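PDB 1LVM: catalytic domain of the nuclear inclusion protein A (nia) from Tobacco etch virus, which acts as a chymotrypsin-like cysteine protease with marked sequence specificity, probably cutting the viral polyprotein into its mature proteins. Local coordinates for residues Cys118-Asn123 with Pro162-Arg167. The protein carries 1 engineered substitution. Numbering follows the deposited sequence.
Sequences CLVTTN and PLVSTR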
loop_
_atom_site.group_PDB
_atom_site.type_symbol
_atom_site.label_atom_id
_atom_site.label_comp_id
_atom_site.label_asym_id
_atom_site.label_seq_id
_atom_site.Cartn_x
_atom_site.Cartn_y
_atom_site.Cartn_z
ATOM N N CYS A 118 3.710 0.606 -12.630
ATOM C CA CYS A 118 2.333 0.219 -12.854
ATOM C C CYS A 118 1.763 -0.098 -11.456
ATOM O O CYS A 118 2.472 -0.220 -10.450
ATOM C CB CYS A 118 2.201 -1.016 -13.802
ATOM S SG CYS A 118 3.054 -2.497 -13.106
ATOM N N LEU A 119 0.464 -0.136 -11.403
ATOM C CA LEU A 119 -0.242 -0.397 -10.183
ATOM C C LEU A 119 -0.757 -1.820 -10.231
ATOM O O LEU A 119 -1.446 -2.220 -11.169
ATOM C CB LEU A 119 -1.415 0.569 -10.047
ATOM C CG LEU A 119 -2.240 0.482 -8.750
ATOM C CD1 LEU A 119 -1.441 1.027 -7.621
ATOM C CD2 LEU A 119 -3.499 1.301 -8.863
ATOM N N VAL A 120 -0.490 -2.555 -9.162
ATOM C CA VAL A 120 -0.869 -3.963 -9.074
ATOM C C VAL A 120 -1.873 -4.209 -8.015
ATOM O O VAL A 120 -1.747 -3.658 -6.929
ATOM C CB VAL A 120 0.404 -4.828 -8.815
ATOM C CG1 VAL A 120 -0.011 -6.393 -8.593
ATOM C CG2 VAL A 120 1.296 -4.690 -10.091
ATOM N N THR A 121 -2.906 -4.984 -8.334
ATOM C CA THR A 121 -3.892 -5.287 -7.350
ATOM C C THR A 121 -4.313 -6.743 -7.458
ATOM O O THR A 121 -3.776 -7.496 -8.241
ATOM C CB THR A 121 -5.107 -4.317 -7.474
ATOM O OG1 THR A 121 -5.825 -4.508 -8.704
ATOM C CG2 THR A 121 -4.614 -2.878 -7.446
ATOM N N THR A 122 -5.303 -7.119 -6.650
ATOM C CA THR A 122 -5.802 -8.479 -6.623
ATOM C C THR A 122 -7.342 -8.327 -6.539
ATOM O O THR A 122 -7.861 -7.477 -5.795
ATOM C CB THR A 122 -5.322 -9.256 -5.337
ATOM O OG1 THR A 122 -3.889 -9.282 -5.309
ATOM C CG2 THR A 122 -5.764 -10.709 -5.388
ATOM N N ASN A 123 -8.027 -9.148 -7.289
ATOM C CA ASN A 123 -9.475 -9.159 -7.270
ATOM C C ASN A 123 -9.929 -10.312 -6.359
ATOM O O ASN A 123 -9.691 -11.519 -6.655
ATOM C CB ASN A 123 -10.034 -9.355 -8.681
ATOM C CG ASN A 123 -11.535 -9.119 -8.751
ATOM O OD1 ASN A 123 -12.179 -8.887 -7.738
ATOM N ND2 ASN A 123 -12.093 -9.178 -9.946
ATOM N N PRO A 162 0.255 -1.745 -4.279
ATOM C CA PRO A 162 1.652 -1.416 -4.616
ATOM C C PRO A 162 1.864 -0.788 -5.999
ATOM O O PRO A 162 1.188 -1.190 -6.937
ATOM C CB PRO A 162 2.382 -2.786 -4.574
ATOM C CG PRO A 162 1.245 -3.765 -4.980
ATOM C CD PRO A 162 0.052 -3.209 -4.172
ATOM N N LEU A 163 2.788 0.175 -6.077
ATOM C CA LEU A 163 3.204 0.787 -7.344
ATOM C C LEU A 163 4.460 -0.035 -7.573
ATOM O O LEU A 163 5.273 -0.142 -6.663
ATOM C CB LEU A 163 3.574 2.282 -7.165
ATOM C CG LEU A 163 2.375 3.240 -7.301
ATOM C CD1 LEU A 163 1.567 2.878 -8.599
ATOM C CD2 LEU A 163 1.457 3.059 -6.122
ATOM N N VAL A 164 4.606 -0.645 -8.756
ATOM C CA VAL A 164 5.727 -1.530 -9.086
ATOM C C VAL A 164 6.492 -1.022 -10.319
ATOM O O VAL A 164 5.876 -0.623 -11.313
ATOM C CB VAL A 164 5.164 -2.984 -9.429
ATOM C CG1 VAL A 164 6.326 -3.968 -9.543
ATOM C CG2 VAL A 164 4.197 -3.471 -8.317
ATOM N N SER A 165 7.815 -1.036 -10.210
ATOM C CA SER A 165 8.719 -0.614 -11.290
ATOM C C SER A 165 8.662 -1.661 -12.414
ATOM O O SER A 165 8.813 -2.871 -12.155
ATOM C CB SER A 165 10.153 -0.630 -10.761
ATOM O OG SER A 165 11.080 -0.473 -11.862
ATOM N N THR A 166 8.458 -1.237 -13.650
ATOM C CA THR A 166 8.422 -2.241 -14.722
ATOM C C THR A 166 9.877 -2.573 -15.024
ATOM O O THR A 166 10.180 -3.578 -15.658
ATOM C CB THR A 166 7.670 -1.704 -16.018
ATOM O OG1 THR A 166 8.397 -0.561 -16.504
ATOM C CG2 THR A 166 6.236 -1.269 -15.682
ATOM N N ARG A 167 10.803 -1.750 -14.543
ATOM C CA ARG A 167 12.216 -2.031 -14.807
ATOM C C ARG A 167 12.757 -3.211 -14.040
ATOM O O ARG A 167 13.447 -4.024 -14.630
ATOM C CB ARG A 167 13.126 -0.849 -14.473
ATOM C CG ARG A 167 14.538 -1.045 -15.072
ATOM C CD ARG A 167 15.449 0.135 -14.744
ATOM N NE ARG A 167 15.454 0.420 -13.315
ATOM C CZ ARG A 167 16.157 -0.259 -12.405
ATOM N NH1 ARG A 167 16.947 -1.278 -12.748
ATOM N NH2 ARG A 167 16.041 0.065 -11.130
#
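The puckered P162 ring meets V120 through CD and CG: CD lies 3.3 Å from V120 O, and CG lies 4.1 Å from V120 CB. V120 O is buried with no hydrogen-bond partner in the model; P162 CD and CG lie against it. The flat groups that meet here are peptides, joined by N-H to C=O hydrogen bonds. C118 and V164 form an antiparallel hydrogen-bonded pair: C118 N binds V164 O, and V164 N binds C118 O, both at 2.8 Å. C118 O also takes a CA-H contact from L163 CA. A third bond, V120 N to P162 O, is longer at 3.1 Å but nearly straight (173°).

On one face of the sheet, V120 and V164 touch methyl to methyl, CG2 to CG2 at 3.6 Å. CG1 is anti to the backbone N in both valines (chi1 175° in V120, -170° in V164), which puts CG2 beside the N, where the two CG2 methyls meet. C118 SG lies on this face too, 3.8 Å from V164 O. On the other face, L119 and L163 form the non-hydrogen-bonded pair. Their side chains cross, and the two CD1 methyls meet at 3.7 Å.

These two strands close the six-stranded antiparallel barrel of a chymotrypsin-type domain. On its far side, strand 116-123 pairs with strand 130-142, where L119 bonds S134. Strand 162-165 pairs with strand 171-179 through L163. I22 of helix 20-23 packs on V120, P162 and V164.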